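PDB 4R5E: chitinase A from Cycas revoluta, which probably hydrolyses the beta-1,4 linkages of chitin, as a class V plant chitinase of glycoside hydrolase family 18. Local coordinates for residues N188-D193 with G324-S329; A206-P211 with T289-Y294; L236-F241 with Q308-K313. All coordinates share one frame; numbering follows the deposited sequence.

How the contacts relate
The three contacts trace a path from the middle of a barrel, through its helical layer, to a peripheral hairpin. Contact 1 is buried among aromatic rings at the end of the barrel where allosamizoline and its sugar bind. Contact 3 lies one layer further out: strand 234-247, between strands 186-190 and 324-328 of contact 1, meets a covering helix through aliphatic carbons and one bridged lysine. Contact 2 is the most peripheral, partly exposed, and joined by one backbone hydrogen bond and small apolar side-chain contacts between a loop and the turn leading into strand 292-297. Tyr192 packs on Ala206, backbone bonds tie 324-329 to 236-241, and Lys313 NZ bonds to Ala206 O of contact 2.

Contact 1. Residues N188-D193 with G324-S329; sequences NVMAYD and GYFFWS. With AMI (allosamizoline), chain E; NAA (2-acetamido-2-deoxy-beta-D-allopyranose), chain B.
Tyr192 and Phe326 stand at about a right angle, and the phenol meets the phenyl ring at its rim. Tyr192 OH lies in the plane of Phe326, 3.5 Å from its CE1, while Tyr192 CE2 comes within 3.8 Å of Phe326 CZ. Asn188 CB comes obliquely to the CE2 side of the ring, 3.5 Å from Phe326 CE2, where Val189 O is also close (3.3 Å). The Asn188 amide, held by Trp186 and Tyr32, is turned 73° from the ring. Phe326 CG sits between its backbone N and carbonyl carbon (chi1 83°), which turns the CE1-CZ rim to Tyr192 and CE2 to Asn188. The two strands are not paired here: strand 234-247 separates them in the parallel (beta/alpha)8 barrel of family 18, and their short axes are inclined by 57°. At the C-terminal end of the barrel the loop following strand 186-190 and the end of strand 324-328 both reach the ligand. Tyr192 OH donates to O7 of allosamizoline at 3.0 Å, and Asp193 OD2 accepts from O6 of the same group at 2.8 Å, while OD1 of that aspartate is salt-bridged to Arg243. Trp328 presents one indole face to the inhibitor, whose C5 is 3.5 Å above the ring plane, offset toward the rim. At the indole edge, Trp328 NE1 donates to the acetamido O7 of the adjoining sugar at 2.9 Å.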
loop_
_atom_site.group_PDB
_atom_site.type_symbol
_atom_site.label_atom_id
_atom_site.label_comp_id
_atom_site.label_asym_id
_atom_site.label_seq_id
_atom_site.Cartn_x
_atom_site.Cartn_y
_atom_site.Cartn_z
ATOM N N ASN A 188 -4.699 5.421 -0.682
ATOM C CA ASN A 188 -3.342 4.994 -0.414
ATOM C C ASN A 188 -2.612 4.872 -1.744
ATOM O O ASN A 188 -2.860 3.951 -2.521
ATOM C CB ASN A 188 -3.376 3.677 0.360
ATOM C CG ASN A 188 -3.988 3.839 1.736
ATOM O OD1 ASN A 188 -3.632 4.750 2.479
ATOM N ND2 ASN A 188 -4.916 2.959 2.080
ATOM N N VAL A 189 -1.742 5.844 -2.009
ATOM C CA VAL A 189 -1.049 5.965 -3.294
ATOM C C VAL A 189 0.169 5.047 -3.296
ATOM O O VAL A 189 1.092 5.248 -2.506
ATOM C CB VAL A 189 -0.596 7.423 -3.556
ATOM C CG1 VAL A 189 0.097 7.545 -4.909
ATOM C CG2 VAL A 189 -1.784 8.379 -3.475
ATOM N N MET A 190 0.167 4.059 -4.191
ATOM C CA MET A 190 1.216 3.042 -4.221
ATOM C C MET A 190 2.382 3.569 -5.043
ATOM O O MET A 190 2.606 3.169 -6.190
ATOM C CB MET A 190 0.669 1.712 -4.742
ATOM C CG MET A 190 -0.296 1.077 -3.742
ATOM S SD MET A 190 -0.998 -0.507 -4.211
ATOM C CE MET A 190 -1.967 -0.014 -5.628
ATOM N N ALA A 191 3.141 4.461 -4.404
ATOM C CA ALA A 191 4.209 5.226 -5.044
ATOM C C ALA A 191 5.527 4.456 -4.998
ATOM O O ALA A 191 6.541 4.937 -4.483
ATOM C CB ALA A 191 4.345 6.577 -4.363
ATOM N N TYR A 192 5.506 3.252 -5.554
ATOM C CA TYR A 192 6.677 2.382 -5.561
ATOM C C TYR A 192 6.485 1.286 -6.607
ATOM O O TYR A 192 5.490 1.296 -7.330
ATOM C CB TYR A 192 6.922 1.808 -4.156
ATOM C CG TYR A 192 5.693 1.222 -3.489
ATOM C CD1 TYR A 192 5.136 0.024 -3.917
ATOM C CD2 TYR A 192 5.082 1.879 -2.432
ATOM C CE1 TYR A 192 4.009 -0.497 -3.300
ATOM C CE2 TYR A 192 3.962 1.358 -1.809
ATOM C CZ TYR A 192 3.432 0.173 -2.245
ATOM O OH TYR A 192 2.310 -0.328 -1.617
ATOM N N ASP A 193 7.440 0.359 -6.679
ATOM C CA ASP A 193 7.461 -0.723 -7.669
ATOM C C ASP A 193 7.576 -0.193 -9.104
ATOM O O ASP A 193 7.068 -0.801 -10.055
ATOM C CB ASP A 193 6.261 -1.673 -7.504
ATOM C CG ASP A 193 6.429 -2.641 -6.346
ATOM O OD1 ASP A 193 7.572 -2.882 -5.909
ATOM O OD2 ASP A 193 5.403 -3.183 -5.884
ATOM N N GLY A 324 -0.912 12.183 4.738
ATOM C CA GLY A 324 0.080 11.434 5.497
ATOM C C GLY A 324 0.820 10.440 4.629
ATOM O O GLY A 324 1.030 10.667 3.439
ATOM N N TYR A 325 1.242 9.339 5.250
ATOM C CA TYR A 325 1.999 8.302 4.566
ATOM C C TYR A 325 1.530 6.929 5.022
ATOM O O TYR A 325 0.900 6.791 6.082
ATOM C CB TYR A 325 3.498 8.447 4.857
ATOM C CG TYR A 325 3.815 8.420 6.337
ATOM C CD1 TYR A 325 3.975 7.211 7.012
ATOM C CD2 TYR A 325 3.938 9.594 7.065
ATOM C CE1 TYR A 325 4.242 7.179 8.371
ATOM C CE2 TYR A 325 4.214 9.571 8.426
ATOM C CZ TYR A 325 4.370 8.357 9.074
ATOM O OH TYR A 325 4.640 8.342 10.433
ATOM N N PHE A 326 1.852 5.920 4.219
ATOM C CA PHE A 326 1.628 4.528 4.610
ATOM C C PHE A 326 2.859 3.690 4.326
ATOM O O PHE A 326 3.653 4.017 3.449
ATOM C CB PHE A 326 0.354 3.929 3.970
ATOM C CG PHE A 326 0.520 3.411 2.560
ATOM C CD1 PHE A 326 1.138 2.190 2.311
ATOM C CD2 PHE A 326 -0.008 4.117 1.487
ATOM C CE1 PHE A 326 1.257 1.706 1.022
ATOM C CE2 PHE A 326 0.110 3.638 0.196
ATOM C CZ PHE A 326 0.750 2.431 -0.042
ATOM N N PHE A 327 2.991 2.607 5.082
ATOM C CA PHE A 327 4.024 1.611 4.875
ATOM C C PHE A 327 3.408 0.273 4.485
ATOM O O PHE A 327 2.505 -0.216 5.166
ATOM C CB PHE A 327 4.833 1.411 6.154
ATOM C CG PHE A 327 5.799 2.522 6.449
ATOM C CD1 PHE A 327 6.933 2.702 5.667
ATOM C CD2 PHE A 327 5.592 3.372 7.523
ATOM C CE1 PHE A 327 7.831 3.721 5.940
ATOM C CE2 PHE A 327 6.491 4.391 7.805
ATOM C CZ PHE A 327 7.614 4.558 7.012
ATOM N N TRP A 328 3.905 -0.301 3.390
ATOM C CA TRP A 328 3.665 -1.704 3.054
ATOM C C TRP A 328 5.011 -2.433 3.106
ATOM O O TRP A 328 5.891 -2.092 2.321
ATOM C CB TRP A 328 3.075 -1.885 1.646
ATOM C CG TRP A 328 2.923 -3.346 1.361
ATOM C CD1 TRP A 328 3.901 -4.206 0.951
ATOM C CD2 TRP A 328 1.753 -4.144 1.568
ATOM N NE1 TRP A 328 3.407 -5.485 0.878
ATOM C CE2 TRP A 328 2.091 -5.475 1.253
ATOM C CE3 TRP A 328 0.449 -3.862 1.987
ATOM C CZ2 TRP A 328 1.170 -6.519 1.327
ATOM C CZ3 TRP A 328 -0.461 -4.896 2.067
ATOM C CH2 TRP A 328 -0.100 -6.208 1.739
ATOM N N SER A 329 5.207 -3.437 3.970
ATOM C CA SER A 329 4.264 -3.899 5.002
ATOM C C SER A 329 5.043 -4.059 6.307
ATOM O O SER A 329 6.248 -4.303 6.292
ATOM C CB SER A 329 3.588 -5.214 4.594
ATOM O OG SER A 329 4.534 -6.253 4.353
HETATM C C1 AMI E . 0.852 -3.830 -2.769
HETATM C C2 AMI E . -0.351 -4.769 -2.800
HETATM C C3 AMI E . 0.104 -6.080 -2.175
HETATM C C4 AMI E . 1.603 -6.102 -2.509
HETATM C C5 AMI E . 2.027 -4.655 -2.271
HETATM C C6 AMI E . 3.379 -4.203 -2.830
HETATM C C7 AMI E . -0.803 -3.021 -1.463
HETATM C C8 AMI E . -2.790 -2.281 -0.260
HETATM C C9 AMI E . -0.705 -0.971 -0.154
HETATM N N2 AMI E . -1.312 -4.066 -1.954
HETATM N N7 AMI E . -1.398 -2.149 -0.670
HETATM O O3 AMI E . -0.643 -7.193 -2.683
HETATM O O4 AMI E . 2.340 -7.012 -1.691
HETATM O O6 AMI E . 3.448 -4.367 -4.243
HETATM O O7 AMI E . 0.570 -2.814 -1.818
HETATM C C1 NAA B . 2.408 -8.408 -1.985
HETATM C C2 NAA B . 3.581 -9.067 -1.276
HETATM C C3 NAA B . 3.497 -10.584 -1.423
HETATM C C4 NAA B . 2.120 -11.128 -1.042
HETATM C C5 NAA B . 1.028 -10.330 -1.739
HETATM C C6 NAA B . -0.377 -10.770 -1.322
HETATM C C7 NAA B . 5.660 -7.750 -1.144
HETATM C C8 NAA B . 6.919 -7.340 -1.853
HETATM N N2 NAA B . 4.842 -8.567 -1.815
HETATM O O3 NAA B . 3.794 -10.929 -2.786
HETATM O O4 NAA B . 1.987 -12.498 -1.459
HETATM O O5 NAA B . 1.201 -8.944 -1.440
HETATM O O6 NAA B . -1.359 -9.933 -1.950
HETATM O O7 NAA B . 5.429 -7.349 -0.012
#

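Contact 2. Residues A206-P211 with T289-Y294; sequences AALRDP and TTVSAY
Leu208 lies alongside Val291, the two side chains pointing the same way, and its backbone makes the hydrogen bond that joins the loops. Leu208 N donates to Thr290 O at 2.9 Å, nearly along the C=O axis but with a bent N-H...O angle of 136°. From this anchor the leucine can be followed outward. Its CB sits 3.7 Å from Thr290 O and 3.8 Å from Val291 CB. With chi1 at 178°, CG is placed opposite the backbone N, and the chain carries on beside the valine. At the tip, CD2 is equally near both methyls of Val291, CG1 and CG2, at 4.2 Å. Tyr316 of helix 307-319 and Ala217 of helix 217-227 also touch this leucine, which is therefore buried between the loops and the helices.

On the side of Ala207, its CB packs on Thr290 CB; beyond Leu208, Thr290 CA directs its hydrogen at Arg209 O, a CA-H...O contact of 3.2 Å. Near the surface the Pro211 ring crosses Thr289 at about a right angle, with CD 3.5 Å from the CG2 methyl. The polar end of Thr290 faces elsewhere, toward Asp287 OD2. Val291 and Ser292 both lie opposite Asp287, the pattern of a G1 beta bulge, where the hairpin of strands 283-287 and 292-297 turns; the contact thus joins that hairpin, in the insertion between strand 234-247 and helix 307-319 of the family 18 barrel, to the loop preceding helix 217-227.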
loop_
_atom_site.group_PDB
_atom_site.type_symbol
_atom_site.label_atom_id
_atom_site.label_comp_id
_atom_site.label_asym_id
_atom_site.label_seq_id
_atom_site.Cartn_x
_atom_site.Cartn_y
_atom_site.Cartn_z
ATOM N N ALA A 206 11.401 3.057 -5.949
ATOM C CA ALA A 206 10.424 3.999 -5.410
ATOM C C ALA A 206 10.934 5.446 -5.457
ATOM O O ALA A 206 10.609 6.266 -4.601
ATOM C CB ALA A 206 10.059 3.598 -3.989
ATOM N N ALA A 207 11.709 5.761 -6.489
ATOM C CA ALA A 207 12.251 7.106 -6.666
ATOM C C ALA A 207 11.217 8.185 -6.374
ATOM O O ALA A 207 10.113 8.155 -6.924
ATOM C CB ALA A 207 12.764 7.271 -8.086
ATOM N N LEU A 208 11.577 9.134 -5.516
ATOM C CA LEU A 208 10.736 10.301 -5.263
ATOM C C LEU A 208 10.712 11.208 -6.486
ATOM O O LEU A 208 9.667 11.750 -6.843
ATOM C CB LEU A 208 11.234 11.089 -4.051
ATOM C CG LEU A 208 10.463 12.374 -3.716
ATOM C CD1 LEU A 208 8.984 12.089 -3.514
ATOM C CD2 LEU A 208 11.056 13.058 -2.495
ATOM N N ARG A 209 11.874 11.382 -7.106
ATOM C CA ARG A 209 11.975 12.152 -8.341
ATOM C C ARG A 209 13.143 11.642 -9.180
ATOM O O ARG A 209 13.911 10.781 -8.747
ATOM C CB ARG A 209 12.082 13.661 -8.056
ATOM C CG ARG A 209 13.127 14.051 -7.028
ATOM C CD ARG A 209 13.257 15.566 -6.908
ATOM N NE ARG A 209 12.119 16.203 -6.241
ATOM C CZ ARG A 209 11.990 16.374 -4.924
ATOM N NH1 ARG A 209 12.918 15.946 -4.071
ATOM N NH2 ARG A 209 10.911 16.977 -4.449
ATOM N N ASP A 210 13.242 12.152 -10.402
ATOM C CA ASP A 210 14.267 11.731 -11.344
ATOM C C ASP A 210 14.293 12.737 -12.499
ATOM O O ASP A 210 13.236 13.179 -12.947
ATOM C CB ASP A 210 13.959 10.325 -11.870
ATOM C CG ASP A 210 15.085 9.747 -12.704
ATOM O OD1 ASP A 210 15.628 10.461 -13.569
ATOM O OD2 ASP A 210 15.427 8.567 -12.510
ATOM N N PRO A 211 15.498 13.130 -12.958
ATOM C CA PRO A 211 15.615 13.902 -14.195
ATOM C C PRO A 211 15.885 13.007 -15.404
ATOM O O PRO A 211 14.956 12.448 -15.984
ATOM C CB PRO A 211 16.823 14.793 -13.920
ATOM C CG PRO A 211 17.694 13.962 -13.043
ATOM C CD PRO A 211 16.786 13.065 -12.239
ATOM N N THR A 289 19.924 11.882 -6.243
ATOM C CA THR A 289 19.212 12.170 -7.493
ATOM C C THR A 289 17.770 11.650 -7.447
ATOM O O THR A 289 16.838 12.349 -7.853
ATOM C CB THR A 289 19.949 11.566 -8.712
ATOM O OG1 THR A 289 21.272 12.117 -8.801
ATOM C CG2 THR A 289 19.198 11.850 -10.012
ATOM N N THR A 290 17.594 10.433 -6.945
ATOM C CA THR A 290 16.268 9.814 -6.865
ATOM C C THR A 290 15.627 9.870 -5.481
ATOM O O THR A 290 14.423 9.623 -5.354
ATOM C CB THR A 290 16.316 8.341 -7.294
ATOM O OG1 THR A 290 17.292 7.648 -6.507
ATOM C CG2 THR A 290 16.659 8.217 -8.772
ATOM N N VAL A 291 16.418 10.198 -4.460
ATOM C CA VAL A 291 15.981 10.131 -3.059
ATOM C C VAL A 291 15.637 8.687 -2.724
ATOM O O VAL A 291 14.469 8.323 -2.551
ATOM C CB VAL A 291 14.800 11.075 -2.756
ATOM C CG1 VAL A 291 14.530 11.132 -1.259
ATOM C CG2 VAL A 291 15.101 12.472 -3.293
ATOM N N SER A 292 16.680 7.870 -2.649
ATOM C CA SER A 292 16.526 6.441 -2.447
ATOM C C SER A 292 17.853 5.872 -2.002
ATOM O O SER A 292 18.849 6.585 -1.950
ATOM C CB SER A 292 16.080 5.761 -3.741
ATOM O OG SER A 292 17.139 5.679 -4.667
ATOM N N ALA A 293 17.863 4.584 -1.688
ATOM C CA ALA A 293 19.086 3.903 -1.295
ATOM C C ALA A 293 19.261 2.643 -2.108
ATOM O O ALA A 293 18.303 2.098 -2.651
ATOM C CB ALA A 293 19.041 3.568 0.182
ATOM N N TYR A 294 20.501 2.185 -2.197
ATOM C CA TYR A 294 20.763 0.860 -2.712
ATOM C C TYR A 294 21.958 0.267 -2.007
ATOM O O TYR A 294 22.739 0.979 -1.383
ATOM C CB TYR A 294 20.939 0.846 -4.239
ATOM C CG TYR A 294 22.047 1.706 -4.812
ATOM C CD1 TYR A 294 21.820 3.040 -5.145
ATOM C CD2 TYR A 294 23.303 1.170 -5.086
ATOM C CE1 TYR A 294 22.818 3.823 -5.701
ATOM C CE2 TYR A 294 24.308 1.948 -5.646
ATOM C CZ TYR A 294 24.058 3.271 -5.949
ATOM O OH TYR A 294 25.042 4.054 -6.511
#

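Contact 3. Residues L236-F241 with Q308-K313; sequences LGIPLF and QSVALK. With NAA (2-acetamido-2-deoxy-beta-D-allopyranose), chain B.
A buried lysine reaches strand 236-239 through a single water: Lys313 NZ donates to the water at 2.8 Å, and the water donates in turn to Gly237 O at 2.7 Å. The ammonium group is further held by a salt bridge to Asp305 OD2 and a hydrogen bond to Ala206 O, so this buried charge has three polar partners, and the nearby carboxylate would be expected to stabilise its protonated form. The side chain arrives fully extended beyond CG, and its aliphatic part runs past Ile238 in the opposite direction, with Lys313 CB 4.2 Å from Ile238 CD1.

Around this polar thread the contact is aliphatic. Ile238 meets Val310 obliquely, methyl to methyl, their CG2 atoms 4.1 Å apart. The isoleucine's chi1 of -56° sets CG2 opposite the backbone N for that encounter and leaves CG1 to carry CD1 toward the lysine. Leu236 approaches the helix backbone itself, its CD2 lying 3.7 Å from Lys313 O. Phe327 of the neighbouring strand touches both Ile238 and Val310. Past the break in the strand at Leu240, Phe241 lays a ring face under the acetamido methyl C8 of the bound sugar, 3.6 Å above the ring's centre. The helix runs antiparallel to the strand, at 177°, as the outer helices of a (beta/alpha)8 barrel do against its inner strands.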
loop_
_atom_site.group_PDB
_atom_site.type_symbol
_atom_site.label_atom_id
_atom_site.label_comp_id
_atom_site.label_asym_id
_atom_site.label_seq_id
_atom_site.Cartn_x
_atom_site.Cartn_y
_atom_site.Cartn_z
ATOM N N LEU A 236 0.780 9.009 1.039
ATOM C CA LEU A 236 1.932 8.567 0.248
ATOM C C LEU A 236 2.474 7.213 0.696
ATOM O O LEU A 236 2.908 7.056 1.833
ATOM C CB LEU A 236 3.052 9.603 0.331
ATOM C CG LEU A 236 4.328 9.275 -0.444
ATOM C CD1 LEU A 236 4.080 9.280 -1.941
ATOM C CD2 LEU A 236 5.423 10.255 -0.064
ATOM N N GLY A 237 2.472 6.249 -0.215
ATOM C CA GLY A 237 3.001 4.927 0.086
ATOM C C GLY A 237 4.510 4.892 0.060
ATOM O O GLY A 237 5.131 5.510 -0.802
ATOM N N ILE A 238 5.081 4.155 1.012
ATOM C CA ILE A 238 6.516 3.937 1.128
ATOM C C ILE A 238 6.729 2.447 1.399
ATOM O O ILE A 238 6.107 1.885 2.306
ATOM C CB ILE A 238 7.129 4.756 2.282
ATOM C CG1 ILE A 238 6.806 6.248 2.115
ATOM C CG2 ILE A 238 8.638 4.531 2.353
ATOM C CD1 ILE A 238 7.194 7.098 3.302
ATOM N N PRO A 239 7.593 1.794 0.612
ATOM C CA PRO A 239 7.798 0.368 0.821
ATOM C C PRO A 239 8.773 0.065 1.958
ATOM O O PRO A 239 9.742 0.796 2.167
ATOM C CB PRO A 239 8.380 -0.090 -0.516
ATOM C CG PRO A 239 9.145 1.092 -0.991
ATOM C CD PRO A 239 8.416 2.310 -0.496
ATOM N N LEU A 240 8.491 -1.013 2.692
ATOM C CA LEU A 240 9.416 -1.547 3.688
ATOM C C LEU A 240 10.161 -2.763 3.144
ATOM O O LEU A 240 10.684 -3.584 3.902
ATOM C CB LEU A 240 8.668 -1.894 4.978
ATOM C CG LEU A 240 8.113 -0.692 5.739
ATOM C CD1 LEU A 240 7.298 -1.167 6.932
ATOM C CD2 LEU A 240 9.237 0.240 6.175
ATOM N N PHE A 241 10.202 -2.864 1.818
ATOM C CA PHE A 241 10.961 -3.883 1.117
ATOM C C PHE A 241 11.695 -3.209 -0.028
ATOM O O PHE A 241 11.346 -2.096 -0.443
ATOM C CB PHE A 241 10.035 -4.972 0.560
ATOM C CG PHE A 241 9.108 -4.476 -0.504
ATOM C CD1 PHE A 241 7.909 -3.869 -0.163
ATOM C CD2 PHE A 241 9.454 -4.563 -1.845
ATOM C CE1 PHE A 241 7.061 -3.378 -1.139
ATOM C CE2 PHE A 241 8.605 -4.079 -2.828
ATOM C CZ PHE A 241 7.410 -3.477 -2.469
ATOM N N GLN A 308 17.354 7.869 5.758
ATOM C CA GLN A 308 17.430 9.172 5.107
ATOM C C GLN A 308 16.326 9.383 4.073
ATOM O O GLN A 308 15.645 10.416 4.090
ATOM C CB GLN A 308 18.801 9.360 4.448
ATOM C CG GLN A 308 19.028 10.770 3.915
ATOM C CD GLN A 308 20.438 11.001 3.410
ATOM O OE1 GLN A 308 21.256 10.090 3.364
ATOM N NE2 GLN A 308 20.725 12.239 3.037
ATOM N N SER A 309 16.150 8.423 3.165
ATOM C CA SER A 309 15.148 8.599 2.106
ATOM C C SER A 309 13.723 8.631 2.661
ATOM O O SER A 309 12.884 9.388 2.168
ATOM C CB SER A 309 15.301 7.556 0.987
ATOM O OG SER A 309 14.907 6.265 1.393
ATOM N N VAL A 310 13.443 7.845 3.699
ATOM C CA VAL A 310 12.120 7.885 4.335
ATOM C C VAL A 310 11.849 9.254 4.961
ATOM O O VAL A 310 10.770 9.824 4.778
ATOM C CB VAL A 310 11.953 6.760 5.379
ATOM C CG1 VAL A 310 10.711 6.963 6.239
ATOM C CG2 VAL A 310 11.884 5.412 4.675
ATOM N N ALA A 311 12.818 9.786 5.700
ATOM C CA ALA A 311 12.660 11.113 6.290
ATOM C C ALA A 311 12.397 12.154 5.200
ATOM O O ALA A 311 11.560 13.036 5.371
ATOM C CB ALA A 311 13.881 11.496 7.110
ATOM N N LEU A 312 13.098 12.042 4.077
ATOM C CA LEU A 312 12.909 12.990 2.970
ATOM C C LEU A 312 11.540 12.828 2.317
ATOM O O LEU A 312 10.884 13.817 1.989
ATOM C CB LEU A 312 14.021 12.838 1.932
ATOM C CG LEU A 312 15.389 13.332 2.401
ATOM C CD1 LEU A 312 16.467 12.812 1.468
ATOM C CD2 LEU A 312 15.432 14.854 2.481
ATOM N N LYS A 313 11.099 11.588 2.141
ATOM C CA LYS A 313 9.775 11.345 1.574
ATOM C C LYS A 313 8.661 11.851 2.478
ATOM O O LYS A 313 7.657 12.378 1.999
ATOM C CB LYS A 313 9.578 9.862 1.295
ATOM C CG LYS A 313 10.319 9.392 0.068
ATOM C CD LYS A 313 9.976 7.949 -0.239
ATOM C CE LYS A 313 10.574 7.544 -1.564
ATOM N NZ LYS A 313 10.235 6.132 -1.885
HETATM C C1 NAA B . 2.408 -8.408 -1.985
HETATM C C2 NAA B . 3.581 -9.067 -1.276
HETATM C C3 NAA B . 3.497 -10.584 -1.423
HETATM C C4 NAA B . 2.120 -11.128 -1.042
HETATM C C5 NAA B . 1.028 -10.330 -1.739
HETATM C C6 NAA B . -0.377 -10.770 -1.322
HETATM C C7 NAA B . 5.660 -7.750 -1.144
HETATM C C8 NAA B . 6.919 -7.340 -1.853
HETATM N N2 NAA B . 4.842 -8.567 -1.815
HETATM O O3 NAA B . 3.794 -10.929 -2.786
HETATM O O4 NAA B . 1.987 -12.498 -1.459
HETATM O O5 NAA B . 1.201 -8.944 -1.440
HETATM O O6 NAA B . -1.359 -9.933 -1.950
HETATM O O7 NAA B . 5.429 -7.349 -0.012
HETATM O O HOH W 1 7.470 6.057 -2.138
#